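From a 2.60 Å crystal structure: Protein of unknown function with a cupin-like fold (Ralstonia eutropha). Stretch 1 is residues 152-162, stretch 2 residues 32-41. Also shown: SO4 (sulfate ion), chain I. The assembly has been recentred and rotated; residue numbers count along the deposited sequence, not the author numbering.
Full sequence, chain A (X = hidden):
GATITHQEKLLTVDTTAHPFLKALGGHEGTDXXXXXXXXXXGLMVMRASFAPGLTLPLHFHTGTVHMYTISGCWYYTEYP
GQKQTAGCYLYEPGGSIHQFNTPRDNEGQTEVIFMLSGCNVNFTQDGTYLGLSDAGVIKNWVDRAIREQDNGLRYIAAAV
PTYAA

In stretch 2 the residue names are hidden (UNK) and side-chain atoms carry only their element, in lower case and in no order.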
ATOM      1  N   GLY A 152       8.460  11.612  12.244  1.00 37.68           N
ATOM      2  CA  GLY A 152       8.479  10.977  13.572  1.00 37.54           C
ATOM      3  C   GLY A 152       7.367   9.977  13.817  1.00 37.15           C
ATOM      4  O   GLY A 152       6.924   9.795  14.940  1.00 36.97           O
ATOM      5  N   LEU A 153       6.953   9.313  12.747  1.00 37.39           N
ATOM      6  CA  LEU A 153       5.899   8.303  12.756  1.00 36.89           C
ATOM      7  C   LEU A 153       6.405   6.942  13.236  1.00 36.95           C
ATOM      8  O   LEU A 153       7.609   6.684  13.239  1.00 35.52           O
ATOM      9  CB  LEU A 153       5.313   8.254  11.335  1.00 36.50           C
ATOM     10  CG  LEU A 153       4.995   7.083  10.433  1.00 37.29           C
ATOM     11  CD1 LEU A 153       4.682   7.739   9.117  1.00 32.84           C
ATOM     12  CD2 LEU A 153       6.130   6.098  10.248  1.00 36.86           C
ATOM     13  N   ARG A 154       5.468   6.103  13.674  1.00 38.15           N
ATOM     14  CA  ARG A 154       5.745   4.737  14.114  1.00 39.01           C
ATOM     15  C   ARG A 154       4.729   3.827  13.475  1.00 38.35           C
ATOM     16  O   ARG A 154       3.601   4.247  13.244  1.00 39.10           O
ATOM     17  CB  ARG A 154       5.557   4.568  15.616  1.00 39.45           C
ATOM     18  CG  ARG A 154       6.391   5.456  16.500  1.00 45.49           C
ATOM     19  CD  ARG A 154       6.220   5.033  17.965  1.00 55.04           C
ATOM     20  NE  ARG A 154       4.816   5.077  18.393  1.00 60.75           N
ATOM     21  CZ  ARG A 154       4.352   4.575  19.540  1.00 59.49           C
ATOM     22  NH1 ARG A 154       5.159   3.964  20.411  1.00 53.90           N
ATOM     23  NH2 ARG A 154       3.055   4.673  19.815  1.00 56.91           N
ATOM     24  N   TYR A 155       5.125   2.583  13.214  1.00 37.21           N
ATOM     25  CA  TYR A 155       4.224   1.574  12.655  1.00 36.58           C
ATOM     26  C   TYR A 155       4.526   0.215  13.318  1.00 35.89           C
ATOM     27  O   TYR A 155       5.502   0.072  14.047  1.00 35.00           O
ATOM     28  CB  TYR A 155       4.327   1.523  11.117  1.00 36.35           C
ATOM     29  CG  TYR A 155       5.670   1.052  10.604  1.00 34.86           C
ATOM     30  CD1 TYR A 155       6.703   1.954  10.392  1.00 35.54           C
ATOM     31  CD2 TYR A 155       5.906  -0.297  10.340  1.00 33.64           C
ATOM     32  CE1 TYR A 155       7.934   1.538   9.937  1.00 36.97           C
ATOM     33  CE2 TYR A 155       7.140  -0.730   9.881  1.00 33.77           C
ATOM     34  CZ  TYR A 155       8.154   0.199   9.685  1.00 36.01           C
ATOM     35  OH  TYR A 155       9.400  -0.187   9.257  1.00 35.09           O
ATOM     36  N   ILE A 156       3.677  -0.773  13.073  1.00 35.13           N
ATOM     37  CA  ILE A 156       3.845  -2.086  13.670  1.00 34.43           C
ATOM     38  C   ILE A 156       4.564  -3.012  12.693  1.00 34.36           C
ATOM     39  O   ILE A 156       4.243  -3.026  11.500  1.00 34.02           O
ATOM     40  CB  ILE A 156       2.496  -2.705  14.029  1.00 34.39           C
ATOM     41  CG1 ILE A 156       1.668  -1.731  14.859  1.00 32.04           C
ATOM     42  CG2 ILE A 156       2.702  -4.031  14.750  1.00 32.90           C
ATOM     43  CD1 ILE A 156       2.346  -1.276  16.075  1.00 33.20           C
ATOM     44  N   ALA A 157       5.529  -3.780  13.203  1.00 33.14           N
ATOM     45  CA  ALA A 157       6.312  -4.680  12.381  1.00 33.10           C
ATOM     46  C   ALA A 157       6.500  -6.013  13.078  1.00 33.27           C
ATOM     47  O   ALA A 157       6.686  -6.063  14.278  1.00 32.00           O
ATOM     48  CB  ALA A 157       7.665  -4.059  12.072  1.00 32.43           C
ATOM     49  N   ALA A 158       6.435  -7.094  12.310  1.00 34.53           N
ATOM     50  CA  ALA A 158       6.636  -8.437  12.839  1.00 34.93           C
ATOM     51  C   ALA A 158       8.120  -8.763  12.701  1.00 35.79           C
ATOM     52  O   ALA A 158       8.702  -8.529  11.644  1.00 37.96           O
ATOM     53  CB  ALA A 158       5.790  -9.437  12.067  1.00 33.23           C
ATOM     54  N   ALA A 159       8.742  -9.258  13.764  1.00 36.67           N
ATOM     55  CA  ALA A 159      10.168  -9.655  13.714  1.00 37.42           C
ATOM     56  C   ALA A 159      10.354 -11.006  13.006  1.00 36.11           C
ATOM     57  O   ALA A 159       9.412 -11.788  12.883  1.00 33.87           O
ATOM     58  CB  ALA A 159      10.787  -9.708  15.132  1.00 36.85           C
ATOM     59  N   VAL A 160      11.573 -11.263  12.544  1.00 36.23           N
ATOM     60  CA  VAL A 160      11.869 -12.509  11.846  1.00 35.93           C
ATOM     61  C   VAL A 160      11.833 -13.667  12.820  1.00 34.89           C
ATOM     62  O   VAL A 160      12.293 -13.522  13.946  1.00 35.15           O
ATOM     63  CB  VAL A 160      13.265 -12.498  11.178  1.00 36.58           C
ATOM     64  CG1 VAL A 160      14.380 -12.437  12.233  1.00 31.92           C
ATOM     65  CG2 VAL A 160      13.428 -13.723  10.279  1.00 34.99           C
ATOM     66  N   PRO A 161      11.225 -14.794  12.423  1.00 34.58           N
ATOM     67  CA  PRO A 161      11.263 -15.950  13.322  1.00 35.03           C
ATOM     68  C   PRO A 161      12.681 -16.454  13.564  1.00 34.05           C
ATOM     69  O   PRO A 161      13.536 -16.313  12.691  1.00 33.81           O
ATOM     70  CB  PRO A 161      10.467 -17.012  12.562  1.00 34.79           C
ATOM     71  CG  PRO A 161       9.587 -16.234  11.643  1.00 35.12           C
ATOM     72  CD  PRO A 161      10.404 -15.065  11.229  1.00 34.90           C
ATOM     73  N   THR A 162      12.926 -17.005  14.749  1.00 33.02           N
ATOM     74  CA  THR A 162      14.225 -17.573  15.081  1.00 34.13           C
ATOM     75  C   THR A 162      13.975 -18.821  15.897  1.00 33.55           C
ATOM     76  O   THR A 162      12.830 -19.259  15.991  1.00 33.22           O
ATOM     77  CB  THR A 162      15.079 -16.592  15.894  1.00 34.29           C
ATOM     78  OG1 THR A 162      14.475 -16.376  17.174  1.00 33.50           O
ATOM     79  CG2 THR A 162      15.220 -15.269  15.157  1.00 36.27           C
ATOM     80  N   UNK A  32       2.199   7.307   1.445  1.00 36.58           N
ATOM     81  CA  UNK A  32       1.831   6.176   2.301  1.00 36.13           C
ATOM     82  C   UNK A  32       1.986   6.479   3.763  1.00 36.22           C
ATOM     83  O   UNK A  32       2.847   7.287   4.164  1.00 35.96           O
ATOM     84  c   UNK A  32       2.815   4.972   2.110  1.00 36.04           C
ATOM     85  c   UNK A  32       1.706   4.100   0.078  1.00 36.08           C
ATOM     86  c   UNK A  32       2.984   4.613   0.667  1.00 38.54           C
ATOM     87  c   UNK A  32       2.311   3.713   2.763  1.00 35.50           C
ATOM     88  N   UNK A  33       1.154   5.808   4.557  1.00 36.05           N
ATOM     89  CA  UNK A  33       1.307   5.794   5.995  1.00 35.90           C
ATOM     90  C   UNK A  33       1.312   4.306   6.373  1.00 35.25           C
ATOM     91  O   UNK A  33       0.277   3.660   6.303  1.00 35.75           O
ATOM     92  c   UNK A  33       0.950   8.693   9.732  1.00 38.03           C
ATOM     93  c   UNK A  33       0.581   8.312   8.470  1.00 36.33           C
ATOM     94  c   UNK A  33       0.201   6.559   6.723  1.00 36.31           C
ATOM     95  c   UNK A  33       1.003   6.038   9.050  1.00 37.62           C
ATOM     96  c   UNK A  33       1.350   7.730  10.661  1.00 37.86           C
ATOM     97  c   UNK A  33       1.385   6.403  10.308  1.00 35.17           C
ATOM     98  c   UNK A  33       0.594   6.983   8.111  1.00 35.39           C
ATOM     99  N   UNK A  34       2.473   3.761   6.770  1.00 34.99           N
ATOM    100  CA  UNK A  34       2.480   2.352   7.100  1.00 35.38           C
ATOM    101  C   UNK A  34       1.776   2.096   8.418  1.00 35.47           C
ATOM    102  O   UNK A  34       1.809   2.942   9.300  1.00 35.58           O
ATOM    103  c   UNK A  34       4.579   3.305   7.655  1.00 35.54           C
ATOM    104  c   UNK A  34       3.974   2.035   7.225  1.00 35.68           C
ATOM    105  c   UNK A  34       3.795   4.376   6.990  1.00 34.67           C
ATOM    106  N   UNK A  35       1.120   0.947   8.517  1.00 35.85           N
ATOM    107  CA  UNK A  35       0.414   0.528   9.725  1.00 36.03           C
ATOM    108  C   UNK A  35       1.012  -0.782  10.266  1.00 35.14           C
ATOM    109  O   UNK A  35       1.550  -0.806  11.379  1.00 34.60           O
ATOM    110  c   UNK A  35      -1.094   0.393   9.441  1.00 35.86           C
ATOM    111  c   UNK A  35      -1.678   1.643   8.767  1.00 34.79           C
ATOM    112  c   UNK A  35      -3.130   1.453   8.360  1.00 29.66           C
ATOM    113  c   UNK A  35      -1.507   2.833   9.716  1.00 27.23           C
ATOM    114  N   UNK A  36       0.953  -1.840   9.453  1.00 34.88           N
ATOM    115  CA  UNK A  36       1.447  -3.162   9.834  1.00 35.08           C
ATOM    116  C   UNK A  36       2.281  -3.776   8.717  1.00 35.08           C
ATOM    117  O   UNK A  36       1.828  -3.837   7.590  1.00 33.83           O
ATOM    118  c   UNK A  36       0.861  -6.486   9.807  1.00 34.02           C
ATOM    119  c   UNK A  36       0.679  -5.424  10.675  1.00 33.30           C
ATOM    120  c   UNK A  36       1.253  -7.715  10.274  1.00 32.87           C
ATOM    121  c   UNK A  36       1.459  -7.903  11.613  1.00 34.68           C
ATOM    122  c   UNK A  36       1.279  -6.854  12.497  1.00 36.09           C
ATOM    123  c   UNK A  36       0.893  -5.624  12.022  1.00 34.63           C
ATOM    124  c   UNK A  36       0.269  -4.081  10.168  1.00 34.98           C
ATOM    125  N   UNK A  37       3.490  -4.248   9.039  1.00 35.89           N
ATOM    126  CA  UNK A  37       4.386  -4.860   8.041  1.00 36.77           C
ATOM    127  C   UNK A  37       5.029  -6.144   8.535  1.00 36.00           C
ATOM    128  O   UNK A  37       5.779  -6.138   9.510  1.00 36.58           O
ATOM    129 se   UNK A  37       5.869  -1.627   6.052  0.75 40.93          SE
ATOM    130  c   UNK A  37       5.471  -3.886   7.648  1.00 35.97           C
ATOM    131  c   UNK A  37       4.920  -2.532   7.401  1.00 38.72           C
ATOM    132  c   UNK A  37       4.994  -2.501   4.553  1.00 37.57           C
ATOM    133  N   UNK A  38       4.736  -7.237   7.843  1.00 35.69           N
ATOM    134  CA  UNK A  38       5.237  -8.569   8.186  1.00 35.45           C
ATOM    135  C   UNK A  38       5.884  -9.146   6.941  1.00 35.33           C
ATOM    136  O   UNK A  38       5.224  -9.843   6.180  1.00 35.96           O
ATOM    137  o   UNK A  38       5.651 -11.276   8.708  1.00 38.22           O
ATOM    138  c   UNK A  38       4.079  -9.463   8.653  1.00 35.22           C
ATOM    139  o   UNK A  38       3.748 -11.538   9.790  1.00 40.19           O
ATOM    140  c   UNK A  38       4.529 -10.853   9.080  1.00 37.90           C
ATOM    141  N   UNK A  39       7.175  -8.850   6.719  1.00 35.67           N
ATOM    142  CA  UNK A  39       7.882  -9.372   5.547  1.00 36.68           C
ATOM    143  C   UNK A  39       8.011 -10.889   5.496  1.00 37.57           C
ATOM    144  O   UNK A  39       8.173 -11.458   4.415  1.00 39.33           O
ATOM    145  c   UNK A  39       9.282  -8.776   5.681  1.00 36.14           C
ATOM    146  c   UNK A  39       8.051  -8.015   7.553  1.00 36.62           C
ATOM    147  c   UNK A  39       9.153  -7.669   6.645  1.00 36.51           C
ATOM    148  N   UNK A  40       7.892 -11.535   6.643  1.00 37.32           N
ATOM    149  CA  UNK A  40       8.099 -12.960   6.740  1.00 38.06           C
ATOM    150  C   UNK A  40       6.851 -13.725   6.306  1.00 38.65           C
ATOM    151  O   UNK A  40       6.975 -14.730   5.626  1.00 40.28           O
ATOM    152  c   UNK A  40      10.549 -10.303   9.553  1.00 41.81           C
ATOM    153  c   UNK A  40      11.759 -10.398   8.881  1.00 41.54           C
ATOM    154  c   UNK A  40      11.980 -11.433   7.991  1.00 39.59           C
ATOM    155  c   UNK A  40       8.635 -13.284   8.140  1.00 38.58           C
ATOM    156  c   UNK A  40       9.751 -12.299   8.448  1.00 38.26           C
ATOM    157  c   UNK A  40       9.549 -11.239   9.323  1.00 39.82           C
ATOM    158  o   UNK A  40      12.743  -9.464   9.139  1.00 42.07           O
ATOM    159  c   UNK A  40      10.968 -12.371   7.770  1.00 39.15           C
ATOM    160  N   UNK A  41       5.658 -13.236   6.635  1.00 38.53           N
ATOM    161  CA  UNK A  41       4.417 -13.863   6.138  1.00 38.06           C
ATOM    162  C   UNK A  41       3.862 -13.146   4.934  1.00 37.79           C
ATOM    163  O   UNK A  41       2.755 -13.454   4.485  1.00 38.29           O
ATOM    164  o   UNK A  41       4.439 -15.709   8.208  1.00 38.69           O
ATOM    165  c   UNK A  41       3.728 -14.701   8.359  1.00 37.32           C
ATOM    166  n   UNK A  41       3.274 -14.301   9.543  1.00 34.46           N
ATOM    167  c   UNK A  41       3.349 -13.865   7.211  1.00 37.71           C
TER
HETATM  168  S   SO4 I 201       6.246  14.697  12.651  1.00 75.50           S
HETATM  169  O1  SO4 I 201       6.724  14.710  11.267  1.00 70.75           O
HETATM  170  O2  SO4 I 201       4.787  14.838  12.732  1.00 72.92           O
HETATM  171  O3  SO4 I 201       6.866  15.794  13.400  1.00 69.59           O
HETATM  172  O4  SO4 I 201       6.604  13.411  13.240  1.00 76.75           O

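Position 32 carries four side-chain carbons, forked at the first, with one arm two carbons long; its side chain is out of reach of stretch 1. A fork at CB with unequal arms identifies Ile-32. Position 33 has one carbon leading to a ring of six carbons and no heteroatom, and Leu-153 CD1 lies over one face of that ring; it is Phe-33. Leu-153 CD1 sits 3.7 Å from the Phe-33 ring centroid, 14° off the normal, a CH-pi contact. At position 34, three carbons close a ring onto the backbone N, and ring carbons touch the side chains of Tyr-155 and Leu-153; the closure defines Pro-34. Pro-34 CG lies 3.7 Å from Tyr-155 CD1, and Pro-34 CD 4.1 Å from Leu-153 CD1.

Position 35 has four carbons forked at the second, pointing away from stretch 1, which it touches through its backbone O; the pattern is that of leucine. The contribution of Leu-35 is thus made by the backbone: Ile-156 N donates to Leu-35 O at 2.7 Å and 164°. Position 36 again shows one carbon and a six-carbon ring without oxygen, touching Ile-156 CG2, so it is Phe-36; Phe-36 CD1 is 3.6 Å from Ile-156 CG2, the two side chains sharing one face of the sheet. Position 37 is unbranched, two carbons, a selenium, one carbon, and packs against the Tyr-155 ring. The selenium marks selenomethionine, Met-37. Met-37 CG packs 3.8 Å from Tyr-155 CE2, while Met-37 SE lies 4.8 Å from the Tyr-155 ring centroid in an oblique approach.

Position 38 has two carbons, the second carrying two oxygens and meeting Ala-158 CB; the carboxylate gives Asp-38, with Asp-38 CG 3.5 Å from Ala-158 CB. Position 39 repeats the three-carbon ring closed onto N, one ring carbon near Ala-158 O, and is Pro-39, a marginal contributor: Ala-158 O to Pro-39 CD is 4.2 Å. Position 40 has one carbon and a six-carbon ring bearing one oxygen, with Val-160 CA over its face and Pro-161 CD nearby, the signature of Tyr-40. Val-160 CA stands 3.6 Å from the Tyr-40 ring centroid, 16° off the normal, and Pro-161 CD lies 4.0 Å from Tyr-40 CG. Position 41 has two carbons, the second bearing one oxygen and one nitrogen, and makes no contact with stretch 1: Asn-41. Asn-41 N donates to Asp-38 OD1 at 2.9 Å and 164°, bracing the turn.

The contact is a short parallel pairing, with end-to-end directions 7° apart. Two further hydrogen bonds continue the ladder: Met-37 N to Ile-156 O (2.8 Å, 147°) and Ala-158 N to Met-37 O (3.0 Å, 162°). Ile-156 therefore uses both its N and O, bonding the residues before and after Phe-36, as parallel register requires. Beyond this ladder, aromatic packing by Phe-33 and Tyr-40 extends the contact, which buries 677 Å² in total.

Stretch 2 32-41: IFPLFMDPYN
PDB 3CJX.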